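Long-range contacts in lactaldehyde dehydrogenase (Escherichia coli, PDB 2IMP), which catalyses the irreversible NAD-dependent oxidation of L-lactaldehyde to L-lactate, also oxidises glycolaldehyde, and works as a homotetramer in fucose and rhamnose degradation: residues 71-75 / 192-198; 10-15 / 189-193. All blocks are in the same frame, centred on the assembly; numbering follows the deposited sequence.

Interaction 1. Residues 71-75 / 192-198; sequences WLRKI and VDEIGLP. With SO4 (sulfate ion), chain C.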
loop_
_atom_site.group_PDB
_atom_site.type_symbol
_atom_site.label_atom_id
_atom_site.label_comp_id
_atom_site.label_asym_id
_atom_site.label_seq_id
_atom_site.Cartn_x
_atom_site.Cartn_y
_atom_site.Cartn_z
ATOM N N TRP A 71 -16.746 -13.793 -15.417
ATOM C CA TRP A 71 -18.055 -14.283 -15.012
ATOM C C TRP A 71 -18.921 -13.159 -14.409
ATOM O O TRP A 71 -20.115 -13.051 -14.706
ATOM C CB TRP A 71 -17.914 -15.426 -13.996
ATOM C CG TRP A 71 -17.611 -16.749 -14.637
ATOM C CD1 TRP A 71 -16.479 -17.501 -14.489
ATOM C CD2 TRP A 71 -18.451 -17.466 -15.547
ATOM N NE1 TRP A 71 -16.565 -18.643 -15.251
ATOM C CE2 TRP A 71 -17.763 -18.645 -15.910
ATOM C CE3 TRP A 71 -19.719 -17.222 -16.090
ATOM C CZ2 TRP A 71 -18.306 -19.581 -16.797
ATOM C CZ3 TRP A 71 -20.257 -18.153 -16.972
ATOM C CH2 TRP A 71 -19.550 -19.319 -17.315
ATOM N N LEU A 72 -18.296 -12.332 -13.570
ATOM C CA LEU A 72 -18.995 -11.208 -12.963
ATOM C C LEU A 72 -19.492 -10.205 -14.019
ATOM O O LEU A 72 -20.602 -9.698 -13.927
ATOM C CB LEU A 72 -18.090 -10.491 -11.954
ATOM C CG LEU A 72 -17.786 -11.207 -10.635
ATOM C CD1 LEU A 72 -16.803 -10.368 -9.821
ATOM C CD2 LEU A 72 -19.079 -11.418 -9.850
ATOM N N ARG A 73 -18.660 -9.937 -15.020
ATOM C CA ARG A 73 -19.056 -9.026 -16.093
ATOM C C ARG A 73 -20.263 -9.541 -16.899
ATOM O O ARG A 73 -21.076 -8.758 -17.383
ATOM C CB ARG A 73 -17.875 -8.761 -17.029
ATOM C CG ARG A 73 -16.935 -7.708 -16.485
ATOM C CD ARG A 73 -15.575 -7.729 -17.147
ATOM N NE ARG A 73 -14.709 -6.744 -16.506
ATOM C CZ ARG A 73 -13.382 -6.817 -16.457
ATOM N NH1 ARG A 73 -12.743 -7.840 -17.019
ATOM N NH2 ARG A 73 -12.694 -5.865 -15.833
ATOM N N LYS A 74 -20.356 -10.859 -17.043
ATOM C CA LYS A 74 -21.489 -11.443 -17.737
ATOM C C LYS A 74 -22.776 -11.204 -16.948
ATOM O O LYS A 74 -23.839 -10.976 -17.524
ATOM C CB LYS A 74 -21.284 -12.946 -17.938
ATOM C CG LYS A 74 -20.190 -13.269 -18.935
ATOM C CD LYS A 74 -19.970 -14.758 -19.065
ATOM C CE LYS A 74 -18.863 -15.045 -20.066
ATOM N NZ LYS A 74 -18.569 -16.509 -20.132
ATOM N N ILE A 75 -22.660 -11.253 -15.621
ATOM C CA ILE A 75 -23.811 -11.009 -14.774
ATOM C C ILE A 75 -24.289 -9.542 -14.845
ATOM O O ILE A 75 -25.479 -9.278 -14.986
ATOM C CB ILE A 75 -23.519 -11.385 -13.301
ATOM C CG1 ILE A 75 -23.305 -12.895 -13.191
ATOM C CG2 ILE A 75 -24.681 -10.942 -12.408
ATOM C CD1 ILE A 75 -22.835 -13.365 -11.831
ATOM N N VAL A 192 -27.895 -15.311 -13.300
ATOM C CA VAL A 192 -26.785 -16.187 -12.964
ATOM C C VAL A 192 -26.938 -17.555 -13.653
ATOM O O VAL A 192 -25.984 -18.119 -14.197
ATOM C CB VAL A 192 -26.708 -16.406 -11.437
ATOM C CG1 VAL A 192 -25.742 -17.542 -11.114
ATOM C CG2 VAL A 192 -26.264 -15.108 -10.752
ATOM N N ASP A 193 -28.161 -18.069 -13.623
ATOM C CA ASP A 193 -28.451 -19.346 -14.253
ATOM C C ASP A 193 -28.319 -19.285 -15.789
ATOM O O ASP A 193 -27.725 -20.163 -16.408
ATOM C CB ASP A 193 -29.860 -19.798 -13.889
ATOM C CG ASP A 193 -30.128 -21.229 -14.291
ATOM O OD1 ASP A 193 -31.197 -21.482 -14.876
ATOM O OD2 ASP A 193 -29.274 -22.099 -14.017
ATOM N N GLU A 194 -28.865 -18.228 -16.377
ATOM C CA GLU A 194 -28.808 -18.044 -17.820
ATOM C C GLU A 194 -27.395 -17.908 -18.409
ATOM O O GLU A 194 -27.123 -18.446 -19.478
ATOM C CB GLU A 194 -29.636 -16.831 -18.228
ATOM C CG GLU A 194 -31.088 -17.150 -18.469
ATOM C CD GLU A 194 -31.943 -15.904 -18.555
ATOM O OE1 GLU A 194 -31.493 -14.914 -19.179
ATOM O OE2 GLU A 194 -33.067 -15.923 -18.003
ATOM N N ILE A 195 -26.511 -17.189 -17.720
ATOM C CA ILE A 195 -25.153 -17.024 -18.226
ATOM C C ILE A 195 -24.250 -18.229 -17.947
ATOM O O ILE A 195 -23.118 -18.283 -18.408
ATOM C CB ILE A 195 -24.469 -15.767 -17.655
ATOM C CG1 ILE A 195 -24.283 -15.914 -16.141
ATOM C CG2 ILE A 195 -25.301 -14.536 -17.990
ATOM C CD1 ILE A 195 -23.205 -15.035 -15.587
ATOM N N GLY A 196 -24.766 -19.175 -17.171
ATOM C CA GLY A 196 -24.019 -20.382 -16.877
ATOM C C GLY A 196 -22.947 -20.376 -15.804
ATOM O O GLY A 196 -22.037 -21.209 -15.860
ATOM N N LEU A 197 -23.021 -19.461 -14.839
ATOM C CA LEU A 197 -22.024 -19.449 -13.772
ATOM C C LEU A 197 -21.812 -20.869 -13.184
ATOM O O LEU A 197 -22.782 -21.572 -12.900
ATOM C CB LEU A 197 -22.462 -18.510 -12.643
ATOM C CG LEU A 197 -21.422 -18.236 -11.546
ATOM C CD1 LEU A 197 -20.311 -17.360 -12.122
ATOM C CD2 LEU A 197 -22.074 -17.536 -10.348
ATOM N N PRO A 198 -20.550 -21.296 -13.012
ATOM C CA PRO A 198 -20.306 -22.635 -12.460
ATOM C C PRO A 198 -21.219 -22.936 -11.247
ATOM O O PRO A 198 -21.350 -22.116 -10.332
ATOM C CB PRO A 198 -18.831 -22.589 -12.077
ATOM C CG PRO A 198 -18.255 -21.688 -13.133
ATOM C CD PRO A 198 -19.286 -20.569 -13.213
HETATM S S SO4 C . -14.183 -10.283 -20.224
HETATM O O1 SO4 C . -15.381 -9.557 -19.757
HETATM O O2 SO4 C . -13.274 -10.517 -19.085
HETATM O O3 SO4 C . -14.585 -11.578 -20.805
HETATM O O4 SO4 C . -13.493 -9.477 -21.249
#

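Interaction 2. Residues 10-15 / 189-193; sequences YIDGQF and AKIVD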
loop_
_atom_site.group_PDB
_atom_site.type_symbol
_atom_site.label_atom_id
_atom_site.label_comp_id
_atom_site.label_asym_id
_atom_site.label_seq_id
_atom_site.Cartn_x
_atom_site.Cartn_y
_atom_site.Cartn_z
ATOM N N TYR A 10 -32.541 -21.280 -5.529
ATOM C CA TYR A 10 -31.489 -21.570 -6.484
ATOM C C TYR A 10 -30.314 -22.241 -5.774
ATOM O O TYR A 10 -29.526 -21.582 -5.098
ATOM C CB TYR A 10 -31.018 -20.299 -7.191
ATOM C CG TYR A 10 -30.171 -20.589 -8.403
ATOM C CD1 TYR A 10 -30.741 -21.115 -9.567
ATOM C CD2 TYR A 10 -28.793 -20.365 -8.386
ATOM C CE1 TYR A 10 -29.955 -21.402 -10.690
ATOM C CE2 TYR A 10 -27.999 -20.650 -9.500
ATOM C CZ TYR A 10 -28.584 -21.172 -10.643
ATOM O OH TYR A 10 -27.803 -21.463 -11.731
ATOM N N ILE A 11 -30.238 -23.560 -5.915
ATOM C CA ILE A 11 -29.211 -24.350 -5.260
ATOM C C ILE A 11 -28.381 -25.252 -6.198
ATOM O O ILE A 11 -28.927 -26.016 -6.994
ATOM C CB ILE A 11 -29.855 -25.224 -4.161
ATOM C CG1 ILE A 11 -30.569 -24.318 -3.152
ATOM C CG2 ILE A 11 -28.798 -26.085 -3.473
ATOM C CD1 ILE A 11 -31.504 -25.047 -2.200
ATOM N N ASP A 12 -27.063 -25.138 -6.081
ATOM C CA ASP A 12 -26.123 -25.913 -6.875
ATOM C C ASP A 12 -26.317 -25.846 -8.413
ATOM O O ASP A 12 -26.332 -26.874 -9.096
ATOM C CB ASP A 12 -26.130 -27.378 -6.408
ATOM C CG ASP A 12 -24.911 -28.160 -6.896
ATOM O OD1 ASP A 12 -23.946 -27.532 -7.383
ATOM O OD2 ASP A 12 -24.913 -29.404 -6.779
ATOM N N GLY A 13 -26.476 -24.632 -8.933
ATOM C CA GLY A 13 -26.604 -24.456 -10.367
ATOM C C GLY A 13 -27.950 -24.716 -11.015
ATOM O O GLY A 13 -28.037 -24.782 -12.244
ATOM N N GLN A 14 -28.999 -24.855 -10.214
ATOM C CA GLN A 14 -30.331 -25.090 -10.763
ATOM C C GLN A 14 -31.467 -24.604 -9.845
ATOM O O GLN A 14 -31.303 -24.540 -8.624
ATOM C CB GLN A 14 -30.537 -26.592 -11.034
ATOM C CG GLN A 14 -30.541 -27.457 -9.769
ATOM C CD GLN A 14 -30.670 -28.957 -10.051
ATOM O OE1 GLN A 14 -30.648 -29.778 -9.128
ATOM N NE2 GLN A 14 -30.811 -29.315 -11.323
ATOM N N PHE A 15 -32.597 -24.237 -10.434
ATOM C CA PHE A 15 -33.723 -23.850 -9.610
ATOM C C PHE A 15 -34.396 -25.104 -9.027
ATOM O O PHE A 15 -34.649 -26.065 -9.752
ATOM C CB PHE A 15 -34.741 -23.033 -10.413
ATOM C CG PHE A 15 -34.297 -21.626 -10.703
ATOM C CD1 PHE A 15 -33.807 -21.280 -11.955
ATOM C CD2 PHE A 15 -34.353 -20.651 -9.711
ATOM C CE1 PHE A 15 -33.385 -19.979 -12.220
ATOM C CE2 PHE A 15 -33.931 -19.346 -9.965
ATOM C CZ PHE A 15 -33.444 -19.011 -11.221
ATOM N N ALA A 189 -30.939 -14.316 -9.635
ATOM C CA ALA A 189 -30.599 -15.726 -9.787
ATOM C C ALA A 189 -30.830 -16.246 -11.230
ATOM O O ALA A 189 -30.047 -17.048 -11.746
ATOM C CB ALA A 189 -31.398 -16.571 -8.792
ATOM N N LYS A 190 -31.911 -15.787 -11.857
ATOM C CA LYS A 190 -32.197 -16.189 -13.228
ATOM C C LYS A 190 -31.068 -15.771 -14.184
ATOM O O LYS A 190 -30.711 -16.509 -15.104
ATOM C CB LYS A 190 -33.520 -15.580 -13.703
ATOM C CG LYS A 190 -34.754 -16.141 -13.016
ATOM C CD LYS A 190 -36.019 -15.454 -13.536
ATOM C CE LYS A 190 -37.285 -16.033 -12.904
ATOM N NZ LYS A 190 -38.517 -15.396 -13.466
ATOM N N ILE A 191 -30.521 -14.580 -13.952
ATOM C CA ILE A 191 -29.410 -14.094 -14.762
ATOM C C ILE A 191 -28.164 -14.980 -14.559
ATOM O O ILE A 191 -27.489 -15.360 -15.517
ATOM C CB ILE A 191 -29.087 -12.622 -14.421
ATOM C CG1 ILE A 191 -30.221 -11.728 -14.939
ATOM C CG2 ILE A 191 -27.737 -12.216 -15.032
ATOM C CD1 ILE A 191 -30.176 -10.305 -14.434
ATOM N N VAL A 192 -27.895 -15.311 -13.300
ATOM C CA VAL A 192 -26.785 -16.187 -12.964
ATOM C C VAL A 192 -26.938 -17.555 -13.653
ATOM O O VAL A 192 -25.984 -18.119 -14.197
ATOM C CB VAL A 192 -26.708 -16.406 -11.437
ATOM C CG1 VAL A 192 -25.742 -17.542 -11.114
ATOM C CG2 VAL A 192 -26.264 -15.108 -10.752
ATOM N N ASP A 193 -28.161 -18.069 -13.623
ATOM C CA ASP A 193 -28.451 -19.346 -14.253
ATOM C C ASP A 193 -28.319 -19.285 -15.789
ATOM O O ASP A 193 -27.725 -20.163 -16.408
ATOM C CB ASP A 193 -29.860 -19.798 -13.889
ATOM C CG ASP A 193 -30.128 -21.229 -14.291
ATOM O OD1 ASP A 193 -31.197 -21.482 -14.876
ATOM O OD2 ASP A 193 -29.274 -22.099 -14.017
#

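Interaction 1. Residues 71-75 / 192-198
A Schellman motif closes helix 183-195, and helix 65-81 packs against this helix end and the loop that follows. Gly-196 is first to leave helical geometry, with positive phi. Gly-196 N bonds back to Asp-193 O at 3.2 Å, and Leu-197 N makes a weak bond to Val-192 O at 3.3 Å. The indole of Trp-71 lies along the turn. Leu-197 CA and Pro-198 CD make CH-pi contacts over one face, with Pro-198 CD 3.9 Å from the centroid of the five-membered ring. Ile-195 O meets the ring edge, 3.2 Å from Trp-71 CZ3. One helical turn on, Ile-75 CG1 packs tightly on Ile-195 CD1 at 3.2 Å, and Ile-75 CD1 touches Val-192 CG2 at 4.0 Å. Away from this interface, Arg-73 makes a salt bridge to Glu-117 of a second subunit and a weak hydrogen bond to a sulfate, probably from the crystallisation liquor. No hydrogen bond joins the two segments, so their fit rests on apolar side-chain packing and on the indole covering the turn.

Interaction 2. Residues 10-15 / 189-193
One hydrogen bond joins the two segments: Tyr-10 OH donates to Asp-193 OD2 at 2.8 Å. Gly-13 O is also close to Asp-193 OD2, at 3.4 Å, but both are acceptors. The remaining contacts are van der Waals. Tyr-10 CB meets Ala-189 CB at 4.1 Å, and Tyr-10 CE2 meets Val-192 CG1 at 4.2 Å. Phe-15 reaches the same helix with its ring: CE2 lies 3.9 Å from Ala-189 CB, and CZ lies 3.6 Å from Lys-190 CG. Within the hairpin, Ile-11 N bonds to Gln-14 O at 3.1 Å, and Asp-12 and Gly-13 form the turn with positive phi. The contact sets the hairpin of strands 5-11 and 14-16 against helix 183-195. This helix is the crossover of the beta-alpha-beta unit from strand 172-176, at whose end NAD-binding Lys-176 to Glu-179 lie, to strand 202-204. Strand 202-204 adjoins both partners: Leu-204 and Tyr-10 are joined by backbone hydrogen bonds, and the Leu-204 side chain touches Ala-189. Ile-75 of helix 65-81 packs on Val-192.

Interactions 1 and 2 share helix 183-195, and their centres are about 9 Å apart. Helix 65-81 packs on its last turn and the following loop in interaction 1. The N-terminal hairpin packs slightly earlier on the helix in interaction 2. Val-192 is buried and touches both partners, whereas Asp-193 meets only the hairpin of the two. Both contacts are partly buried, with exposed residues at their margins. Interaction 1 buries more surface, 368 against 282 Å², and is helix against helix end without a hydrogen bond. Interaction 2 sets a beta hairpin against the helix and adds a tyrosine-carboxylate bond to its apolar contacts. Both use aromatic rings, but CH-pi contacts occur only in interaction 1.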